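Local coordinates for protein trichothecene 3-O-acetyltransferase TRI101 (Fusarium sporotrichioides, PDB 2ZBA) that transfers an acetyl group from acetyl coenzyme A to the 3-hydroxyl of trichothecene mycotoxins during their biosynthesis, at residues Arg285-Arg299 against Ala375-Ser387. Sequence-based numbering, arbitrary orientation.
Sequences RLARLDASTPTEFCR and ADANPSSSIMLSS. With CA (calcium ion), chain H; COA (coenzyme A), chain E.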
ATOM      1  N   ARG A 285       2.207  18.131 -16.884  1.00 26.89           N
ATOM      2  CA  ARG A 285       3.662  18.345 -16.726  1.00 26.77           C
ATOM      3  C   ARG A 285       4.324  18.880 -17.992  1.00 27.11           C
ATOM      4  O   ARG A 285       5.446  19.377 -17.945  1.00 27.81           O
ATOM      5  CB  ARG A 285       4.360  17.059 -16.266  1.00 26.41           C
ATOM      6  CG  ARG A 285       4.260  16.798 -14.788  1.00 24.84           C
ATOM      7  CD  ARG A 285       4.711  15.385 -14.424  1.00 23.06           C
ATOM      8  NE  ARG A 285       4.716  15.223 -12.971  1.00 20.88           N
ATOM      9  CZ  ARG A 285       4.922  14.080 -12.323  1.00 20.97           C
ATOM     10  NH1 ARG A 285       5.167  12.946 -12.998  1.00 17.60           N
ATOM     11  NH2 ARG A 285       4.914  14.081 -10.986  1.00 21.53           N
ATOM     12  N   LEU A 286       3.627  18.771 -19.117  1.00 27.95           N
ATOM     13  CA  LEU A 286       4.054  19.402 -20.366  1.00 28.54           C
ATOM     14  C   LEU A 286       4.110  20.921 -20.276  1.00 29.20           C
ATOM     15  O   LEU A 286       4.749  21.565 -21.106  1.00 30.02           O
ATOM     16  CB  LEU A 286       3.144  19.000 -21.519  1.00 28.44           C
ATOM     17  CG  LEU A 286       3.339  17.589 -22.060  1.00 27.92           C
ATOM     18  CD1 LEU A 286       2.306  17.318 -23.136  1.00 27.98           C
ATOM     19  CD2 LEU A 286       4.770  17.445 -22.585  1.00 29.00           C
ATOM     20  N   ALA A 287       3.446  21.490 -19.270  1.00 29.53           N
ATOM     21  CA  ALA A 287       3.545  22.923 -19.008  1.00 29.62           C
ATOM     22  C   ALA A 287       4.883  23.320 -18.358  1.00 29.84           C
ATOM     23  O   ALA A 287       5.195  24.507 -18.282  1.00 30.20           O
ATOM     24  CB  ALA A 287       2.362  23.392 -18.161  0.50 29.49           C
ATOM     25  N   ARG A 288       5.679  22.342 -17.910  1.00 29.51           N
ATOM     26  CA  ARG A 288       6.914  22.643 -17.169  1.00 29.16           C
ATOM     27  C   ARG A 288       8.137  21.774 -17.516  1.00 29.95           C
ATOM     28  O   ARG A 288       9.240  22.026 -17.040  1.00 30.33           O
ATOM     29  CB  ARG A 288       6.663  22.659 -15.639  1.00 29.44           C
ATOM     30  CG  ARG A 288       6.247  21.313 -15.001  1.00 28.63           C
ATOM     31  CD  ARG A 288       6.502  21.279 -13.469  1.00 27.08           C
ATOM     32  NE  ARG A 288       6.288  19.937 -12.916  1.00 23.76           N
ATOM     33  CZ  ARG A 288       7.248  19.021 -12.723  1.00 23.78           C
ATOM     34  NH1 ARG A 288       8.520  19.286 -13.025  1.00 21.93           N
ATOM     35  NH2 ARG A 288       6.941  17.826 -12.223  1.00 18.66           N
ATOM     36  N   LEU A 289       7.935  20.762 -18.350  1.00 30.74           N
ATOM     37  CA  LEU A 289       9.022  19.893 -18.814  1.00 31.10           C
ATOM     38  C   LEU A 289       8.978  19.769 -20.339  1.00 31.70           C
ATOM     39  O   LEU A 289       7.887  19.760 -20.910  1.00 31.22           O
ATOM     40  CB  LEU A 289       8.875  18.491 -18.211  1.00 30.65           C
ATOM     41  CG  LEU A 289       8.936  18.260 -16.701  1.00 29.44           C
ATOM     42  CD1 LEU A 289       8.416  16.866 -16.404  1.00 28.23           C
ATOM     43  CD2 LEU A 289      10.350  18.432 -16.171  0.50 28.82           C
ATOM     44  N   ASP A 290      10.153  19.645 -20.976  1.00 32.60           N
ATOM     45  CA  ASP A 290      10.264  19.312 -22.420  1.00 33.88           C
ATOM     46  C   ASP A 290       9.386  18.120 -22.783  1.00 33.46           C
ATOM     47  O   ASP A 290       9.177  17.233 -21.957  1.00 34.30           O
ATOM     48  CB  ASP A 290      11.711  18.953 -22.821  1.00 34.10           C
ATOM     49  CG  ASP A 290      12.586  20.167 -23.117  1.00 36.99           C
ATOM     50  OD1 ASP A 290      12.070  21.220 -23.558  1.00 39.81           O
ATOM     51  OD2 ASP A 290      13.826  20.057 -22.928  1.00 39.12           O
ATOM     52  N   ALA A 291       8.892  18.096 -24.020  1.00 33.02           N
ATOM     53  CA  ALA A 291       8.105  16.978 -24.552  1.00 32.66           C
ATOM     54  C   ALA A 291       8.859  15.642 -24.474  1.00 32.25           C
ATOM     55  O   ALA A 291       8.270  14.601 -24.213  1.00 32.31           O
ATOM     56  CB  ALA A 291       7.673  17.275 -25.998  1.00 32.65           C
ATOM     57  N   SER A 292      10.172  15.688 -24.665  1.00 32.12           N
ATOM     58  CA  SER A 292      10.987  14.475 -24.696  1.00 31.78           C
ATOM     59  C   SER A 292      11.591  14.092 -23.329  1.00 31.27           C
ATOM     60  O   SER A 292      12.511  13.267 -23.265  1.00 31.19           O
ATOM     61  CB  SER A 292      12.100  14.628 -25.737  1.00 31.92           C
ATOM     62  OG  SER A 292      13.185  15.371 -25.190  1.00 33.61           O
ATOM     63  N   THR A 293      11.100  14.693 -22.240  1.00 30.27           N
ATOM     64  CA  THR A 293      11.556  14.291 -20.901  1.00 29.23           C
ATOM     65  C   THR A 293      11.175  12.829 -20.656  1.00 28.10           C
ATOM     66  O   THR A 293      10.020  12.438 -20.889  1.00 28.07           O
ATOM     67  CB  THR A 293      10.948  15.167 -19.775  1.00 29.72           C
ATOM     68  OG1 THR A 293      11.029  16.547 -20.145  1.00 31.08           O
ATOM     69  CG2 THR A 293      11.685  14.967 -18.453  1.00 28.54           C
ATOM     70  N   PRO A 294      12.149  12.012 -20.211  1.00 26.83           N
ATOM     71  CA  PRO A 294      11.840  10.626 -19.806  1.00 25.78           C
ATOM     72  C   PRO A 294      10.811  10.556 -18.651  1.00 25.04           C
ATOM     73  O   PRO A 294      10.841  11.376 -17.724  1.00 23.78           O
ATOM     74  CB  PRO A 294      13.211  10.069 -19.377  1.00 25.87           C
ATOM     75  CG  PRO A 294      14.234  10.950 -20.100  1.00 26.39           C
ATOM     76  CD  PRO A 294      13.589  12.321 -20.083  1.00 26.54           C
ATOM     77  N   THR A 295       9.863   9.628 -18.756  1.00 23.94           N
ATOM     78  CA  THR A 295       8.929   9.401 -17.672  1.00 23.58           C
ATOM     79  C   THR A 295       8.931   7.913 -17.381  1.00 23.02           C
ATOM     80  O   THR A 295       8.831   7.106 -18.307  1.00 23.03           O
ATOM     81  CB  THR A 295       7.479   9.945 -17.964  1.00 23.37           C
ATOM     82  OG1 THR A 295       6.605   9.563 -16.903  1.00 23.03           O
ATOM     83  CG2 THR A 295       6.895   9.415 -19.286  1.00 22.63           C
ATOM     84  N   GLU A 296       9.097   7.560 -16.108  1.00 22.76           N
ATOM     85  CA  GLU A 296       8.983   6.170 -15.660  1.00 21.97           C
ATOM     86  C   GLU A 296       7.729   5.976 -14.798  1.00 21.40           C
ATOM     87  O   GLU A 296       7.490   6.731 -13.842  1.00 20.47           O
ATOM     88  CB  GLU A 296      10.239   5.737 -14.899  1.00 22.31           C
ATOM     89  CG  GLU A 296      10.265   4.255 -14.424  1.00 22.88           C
ATOM     90  CD  GLU A 296      11.674   3.751 -14.113  1.00 23.18           C
ATOM     91  OE1 GLU A 296      11.985   3.530 -12.928  1.00 22.29           O
ATOM     92  OE2 GLU A 296      12.476   3.579 -15.063  1.00 27.10           O
ATOM     93  N   PHE A 297       6.930   4.967 -15.152  1.00 20.27           N
ATOM     94  CA  PHE A 297       5.800   4.539 -14.334  1.00 19.49           C
ATOM     95  C   PHE A 297       6.277   3.303 -13.585  1.00 19.31           C
ATOM     96  O   PHE A 297       6.734   2.345 -14.206  1.00 18.79           O
ATOM     97  CB  PHE A 297       4.577   4.206 -15.210  1.00 19.26           C
ATOM     98  CG  PHE A 297       3.273   4.096 -14.443  1.00 18.78           C
ATOM     99  CD1 PHE A 297       2.855   2.878 -13.912  1.00 19.78           C
ATOM    100  CD2 PHE A 297       2.456   5.209 -14.271  1.00 19.37           C
ATOM    101  CE1 PHE A 297       1.642   2.772 -13.207  1.00 20.24           C
ATOM    102  CE2 PHE A 297       1.237   5.109 -13.582  1.00 18.38           C
ATOM    103  CZ  PHE A 297       0.844   3.896 -13.042  1.00 19.59           C
ATOM    104  N   CYS A 298       6.225   3.355 -12.257  1.00 18.47           N
ATOM    105  CA  CYS A 298       6.444   2.185 -11.407  1.00 18.40           C
ATOM    106  C   CYS A 298       5.104   1.792 -10.783  1.00 17.82           C
ATOM    107  O   CYS A 298       4.440   2.636 -10.156  1.00 17.62           O
ATOM    108  CB  CYS A 298       7.477   2.473 -10.302  1.00 18.76           C
ATOM    109  SG  CYS A 298       8.892   3.451 -10.807  1.00 19.96           S
ATOM    110  N   ARG A 299       4.711   0.530 -10.970  1.00 16.49           N
ATOM    111  CA  ARG A 299       3.405  -0.003 -10.529  1.00 14.75           C
ATOM    112  C   ARG A 299       3.582  -1.224  -9.651  1.00 13.94           C
ATOM    113  O   ARG A 299       4.118  -2.221 -10.107  1.00 12.62           O
ATOM    114  CB  ARG A 299       2.562  -0.388 -11.756  1.00 14.56           C
ATOM    115  CG  ARG A 299       1.107  -0.673 -11.486  1.00 14.66           C
ATOM    116  CD  ARG A 299       0.488  -1.366 -12.708  1.00 18.41           C
ATOM    117  NE  ARG A 299      -0.975  -1.383 -12.669  1.00 18.73           N
ATOM    118  CZ  ARG A 299      -1.751  -2.010 -13.546  1.00 20.14           C
ATOM    119  NH1 ARG A 299      -1.221  -2.704 -14.558  1.00 17.05           N
ATOM    120  NH2 ARG A 299      -3.072  -1.953 -13.395  1.00 20.85           N
ATOM    121  N   ALA A 375      14.302   2.584  -7.289  1.00 18.20           N
ATOM    122  CA  ALA A 375      15.698   3.032  -7.435  1.00 18.26           C
ATOM    123  C   ALA A 375      15.929   4.088  -8.525  1.00 18.50           C
ATOM    124  O   ALA A 375      16.669   5.057  -8.295  1.00 18.98           O
ATOM    125  CB  ALA A 375      16.635   1.833  -7.624  1.00 17.76           C
ATOM    126  N   ASP A 376      15.264   3.931  -9.675  1.00 18.11           N
ATOM    127  CA  ASP A 376      15.434   4.827 -10.819  1.00 18.59           C
ATOM    128  C   ASP A 376      14.307   5.855 -11.015  1.00 18.69           C
ATOM    129  O   ASP A 376      14.272   6.548 -12.029  1.00 19.31           O
ATOM    130  CB  ASP A 376      15.602   4.022 -12.112  1.00 18.42           C
ATOM    131  CG  ASP A 376      16.871   3.197 -12.130  1.00 18.93           C
ATOM    132  OD1 ASP A 376      17.684   3.273 -11.173  1.00 16.27           O
ATOM    133  OD2 ASP A 376      17.045   2.448 -13.114  1.00 20.57           O
ATOM    134  N   ALA A 377      13.390   5.948 -10.062  1.00 19.18           N
ATOM    135  CA  ALA A 377      12.285   6.927 -10.142  1.00 19.51           C
ATOM    136  C   ALA A 377      12.793   8.362  -9.935  1.00 19.88           C
ATOM    137  O   ALA A 377      13.645   8.607  -9.079  1.00 19.52           O
ATOM    138  CB  ALA A 377      11.213   6.589  -9.114  1.00 19.07           C
ATOM    139  N   ASN A 378      12.283   9.288 -10.750  1.00 20.66           N
ATOM    140  CA  ASN A 378      12.521  10.728 -10.607  1.00 21.28           C
ATOM    141  C   ASN A 378      11.239  11.403 -10.083  1.00 21.32           C
ATOM    142  O   ASN A 378      10.234  11.369 -10.753  1.00 21.66           O
ATOM    143  CB  ASN A 378      12.873  11.303 -11.986  1.00 21.65           C
ATOM    144  CG  ASN A 378      13.314  12.757 -11.941  1.00 22.69           C
ATOM    145  OD1 ASN A 378      12.918  13.534 -11.069  1.00 23.06           O
ATOM    146  ND2 ASN A 378      14.144  13.133 -12.900  1.00 23.69           N
ATOM    147  N   PRO A 379      11.278  12.040  -8.893  1.00 21.52           N
ATOM    148  CA  PRO A 379      10.048  12.689  -8.376  1.00 21.60           C
ATOM    149  C   PRO A 379       9.396  13.673  -9.365  1.00 21.16           C
ATOM    150  O   PRO A 379       8.172  13.747  -9.439  1.00 21.19           O
ATOM    151  CB  PRO A 379      10.525  13.428  -7.127  1.00 21.12           C
ATOM    152  CG  PRO A 379      11.821  12.776  -6.742  1.00 22.28           C
ATOM    153  CD  PRO A 379      12.428  12.196  -7.979  1.00 21.48           C
ATOM    154  N   SER A 380      10.210  14.405 -10.122  1.00 21.69           N
ATOM    155  CA  SER A 380       9.719  15.387 -11.083  1.00 21.33           C
ATOM    156  C   SER A 380       8.862  14.769 -12.187  1.00 21.90           C
ATOM    157  O   SER A 380       7.858  15.357 -12.594  1.00 21.58           O
ATOM    158  CB  SER A 380      10.894  16.122 -11.717  1.00 22.30           C
ATOM    159  OG  SER A 380      10.469  16.938 -12.801  1.00 20.56           O
ATOM    160  N   SER A 381       9.248  13.583 -12.672  1.00 21.64           N
ATOM    161  CA  SER A 381       8.690  13.079 -13.924  1.00 21.98           C
ATOM    162  C   SER A 381       8.137  11.658 -13.838  1.00 21.66           C
ATOM    163  O   SER A 381       7.468  11.180 -14.764  1.00 22.11           O
ATOM    164  CB  SER A 381       9.753  13.158 -15.016  1.00 22.48           C
ATOM    165  OG  SER A 381      10.900  12.423 -14.608  1.00 23.51           O
ATOM    166  N   SER A 382       8.413  10.973 -12.738  1.00 22.04           N
ATOM    167  CA  SER A 382       7.949   9.596 -12.592  0.50 22.20           C
ATOM    168  C   SER A 382       6.549   9.520 -11.979  1.00 22.11           C
ATOM    169  O   SER A 382       5.928  10.545 -11.684  1.00 22.05           O
ATOM    170  CB  SER A 382       8.957   8.760 -11.792  0.50 22.27           C
ATOM    171  OG  SER A 382       8.924   9.105 -10.417  0.50 23.25           O
ATOM    172  N   ILE A 383       6.044   8.295 -11.846  1.00 22.32           N
ATOM    173  CA  ILE A 383       4.888   7.984 -11.024  1.00 21.95           C
ATOM    174  C   ILE A 383       5.228   6.686 -10.303  1.00 22.36           C
ATOM    175  O   ILE A 383       5.786   5.757 -10.900  1.00 21.17           O
ATOM    176  CB  ILE A 383       3.577   7.825 -11.827  1.00 22.07           C
ATOM    177  CG1 ILE A 383       3.128   9.174 -12.396  1.00 22.51           C
ATOM    178  CG2 ILE A 383       2.487   7.248 -10.932  1.00 22.06           C
ATOM    179  CD1 ILE A 383       1.982   9.106 -13.351  1.00 23.63           C
HETATM  180  N   MSE A 384       4.909   6.637  -9.012  1.00 21.98           N
HETATM  181  CA  MSE A 384       5.099   5.439  -8.214  1.00 23.72           C
HETATM  182  C   MSE A 384       3.764   5.074  -7.558  1.00 21.33           C
HETATM  183  O   MSE A 384       3.368   5.645  -6.549  1.00 20.61           O
HETATM  184  CB  MSE A 384       6.207   5.683  -7.188  1.00 23.16           C
HETATM  185  CG  MSE A 384       7.411   6.424  -7.790  1.00 24.48           C
HETATM  186 SE   MSE A 384       8.242   7.702  -6.569  0.60 33.80          SE
HETATM  187  CE  MSE A 384       9.027   6.586  -5.520  1.00 20.13           C
ATOM    188  N   LEU A 385       3.063   4.127  -8.165  1.00 20.06           N
ATOM    189  CA  LEU A 385       1.696   3.810  -7.774  1.00 18.51           C
ATOM    190  C   LEU A 385       1.553   2.443  -7.144  1.00 17.63           C
ATOM    191  O   LEU A 385       2.063   1.457  -7.677  1.00 16.93           O
ATOM    192  CB  LEU A 385       0.775   3.894  -8.984  1.00 18.43           C
ATOM    193  CG  LEU A 385      -0.641   3.323  -8.804  1.00 18.19           C
ATOM    194  CD1 LEU A 385      -1.521   4.252  -7.984  1.00 18.18           C
ATOM    195  CD2 LEU A 385      -1.278   2.991 -10.165  1.00 18.62           C
ATOM    196  N   SER A 386       0.856   2.397  -6.009  1.00 16.60           N
ATOM    197  CA  SER A 386       0.422   1.150  -5.411  1.00 16.63           C
ATOM    198  C   SER A 386      -1.108   1.050  -5.284  1.00 16.60           C
ATOM    199  O   SER A 386      -1.729   1.736  -4.470  1.00 15.79           O
ATOM    200  CB  SER A 386       1.042   0.956  -4.034  1.00 16.78           C
ATOM    201  OG  SER A 386       0.591  -0.267  -3.479  1.00 19.40           O
ATOM    202  N   SER A 387      -1.693   0.163  -6.078  1.00 16.57           N
ATOM    203  CA  SER A 387      -3.128  -0.122  -6.026  1.00 16.71           C
ATOM    204  C   SER A 387      -3.473  -1.063  -4.881  1.00 16.90           C
ATOM    205  O   SER A 387      -3.070  -2.220  -4.897  1.00 17.15           O
ATOM    206  CB  SER A 387      -3.592  -0.745  -7.341  1.00 16.38           C
ATOM    207  OG  SER A 387      -4.902  -1.241  -7.215  1.00 15.74           O
TER
HETATM  208 CA    CA H 461      19.375   1.617 -12.151  1.00 15.47          CA
HETATM  209  N1A COA E 462     -10.376 -11.337 -20.579  1.00 29.88           N
HETATM  210  C2A COA E 462     -11.040 -10.170 -20.239  1.00 30.22           C
HETATM  211  N3A COA E 462     -10.886  -9.643 -18.963  1.00 30.36           N
HETATM  212  C4A COA E 462     -10.086 -10.259 -18.046  1.00 29.65           C
HETATM  213  C5A COA E 462      -9.420 -11.438 -18.378  1.00 29.85           C
HETATM  214  C6A COA E 462      -9.569 -11.982 -19.661  1.00 30.17           C
HETATM  215  N6A COA E 462      -9.024 -13.163 -19.966  1.00 29.71           N
HETATM  216  N7A COA E 462      -8.712 -11.830 -17.293  1.00 31.13           N
HETATM  217  C8A COA E 462      -8.920 -10.936 -16.296  1.00 30.49           C
HETATM  218  N9A COA E 462      -9.763  -9.954 -16.747  1.00 29.18           N
HETATM  219  C1B COA E 462     -10.162  -8.725 -16.023  1.00 27.82           C
HETATM  220  C2B COA E 462     -11.138  -9.026 -14.890  1.00 29.43           C
HETATM  221  O2B COA E 462     -12.470  -9.042 -15.358  1.00 30.19           O
HETATM  222  C3B COA E 462     -10.829  -7.904 -13.916  1.00 26.57           C
HETATM  223  O3B COA E 462     -11.288  -6.718 -14.510  1.00 27.39           O
HETATM  224  P3B COA E 462     -12.163  -5.572 -13.788  1.00 27.49           P
HETATM  225  O7A COA E 462     -11.535  -5.300 -12.436  1.00 24.81           O
HETATM  226  O8A COA E 462     -13.571  -6.045 -13.555  1.00 27.49           O
HETATM  227  O9A COA E 462     -12.054  -4.395 -14.705  1.00 25.15           O
HETATM  228  C4B COA E 462      -9.323  -7.794 -14.043  1.00 27.01           C
HETATM  229  O4B COA E 462      -9.045  -8.092 -15.401  1.00 27.47           O
HETATM  230  C5B COA E 462      -8.504  -8.716 -13.154  1.00 26.54           C
HETATM  231  O5B COA E 462      -7.158  -8.581 -13.599  1.00 26.93           O
HETATM  232  P1A COA E 462      -5.927  -8.591 -12.558  1.00 25.71           P
HETATM  233  O1A COA E 462      -5.906  -9.860 -11.765  1.00 25.81           O
HETATM  234  O2A COA E 462      -4.611  -8.268 -13.223  1.00 26.64           O
HETATM  235  O3A COA E 462      -6.261  -7.456 -11.437  1.00 24.67           O
HETATM  236  P2A COA E 462      -6.209  -5.854 -11.626  1.00 25.05           P
HETATM  237  O4A COA E 462      -7.474  -5.303 -11.005  1.00 22.48           O
HETATM  238  O5A COA E 462      -5.958  -5.373 -13.033  1.00 20.06           O
HETATM  239  O6A COA E 462      -4.949  -5.369 -10.761  1.00 24.61           O
HETATM  240  CBP COA E 462      -2.602  -5.176 -10.259  1.00 24.36           C
HETATM  241  CCP COA E 462      -3.660  -5.298 -11.354  1.00 24.56           C
HETATM  242  CDP COA E 462      -2.602  -3.715  -9.812  1.00 22.41           C
HETATM  243  CEP COA E 462      -1.239  -5.577 -10.849  1.00 22.69           C
HETATM  244  CAP COA E 462      -3.001  -6.090  -9.098  1.00 25.32           C
HETATM  245  OAP COA E 462      -3.036  -7.445  -9.525  1.00 24.81           O
HETATM  246  C9P COA E 462      -2.124  -5.994  -7.871  1.00 26.56           C
HETATM  247  O9P COA E 462      -0.942  -6.737  -7.815  1.00 24.62           O
HETATM  248  N8P COA E 462      -2.524  -5.244  -6.842  1.00 27.65           N
HETATM  249  C7P COA E 462      -1.704  -5.113  -5.641  1.00 27.40           C
HETATM  250  C6P COA E 462      -0.617  -4.047  -5.779  1.00 27.12           C
HETATM  251  C5P COA E 462       0.173  -3.950  -4.483  1.00 28.52           C
HETATM  252  O5P COA E 462       0.992  -4.843  -4.154  1.00 28.94           O
HETATM  253  N4P COA E 462      -0.040  -2.883  -3.723  1.00 28.13           N
HETATM  254  C3P COA E 462       0.092  -3.001  -2.273  0.50 29.51           C
HETATM  255  C2P COA E 462       1.176  -2.093  -1.701  0.50 29.17           C
HETATM  256  S1P COA E 462       1.997  -2.733  -0.208  0.50 28.53           S
HETATM  257  O   HOH W   1      12.913  12.605 -16.163  0.75 16.75           O
HETATM  258  O   HOH W   2      12.787   2.520 -10.307  1.00 15.88           O
HETATM  259  O   HOH W   3      10.743   9.429 -14.586  1.00 17.80           O
HETATM  260  O   HOH W   4      14.238   6.532 -14.523  1.00 26.09           O
HETATM  261  O   HOH W   5      21.556   0.531 -12.594  1.00 14.42           O
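Trans-extended from CG to NE, with CG beside the backbone N (chi1 -81°), Arg285 pushes its guanidinium into the loop before strand 383-387. NH1 bonds almost straight to Ser382 O (2.8 Å, 169°) in the guanidinium plane, while Ser380 O lies over the centre of one face. Arg288 starts differently, CG between backbone N and carbonyl carbon (chi1 65°), and meets Ser380 end-on: NH1 to OG at 3.1 Å, NH2 to a lone pair of O at 2.7 Å, a bent bond with O tilted from the guanidinium plane. The long, multi-donor arginines suit this place because they reach the loop's oxygens; Asp441 salt-bridges both, and Ser418 also binds Arg285. Thr295, beta-branched as suits a strand, donates its OG1 hydrogen to Ser381 O at 2.8 Å.

Beyond it the strands pair in parallel: Ile383 N to Glu296 O, Cys298 N to Ile383 O and Leu385 N to Cys298 O. The flat Phe297 ring meets Ile383 CG2 through CE2 (3.6 Å) and takes Leu385 CD2 at its edge, apolar groups suited to the face under helix 269-285. Water joins Glu296 OE1 to the backbone N of calcium-binding Asp376. In this BAHD-superfamily mixed sheet, strand 294-302 lies between 318-326 and 383-387; the latter brings Ser386 to coenzyme A and is flanked by strand 419-422.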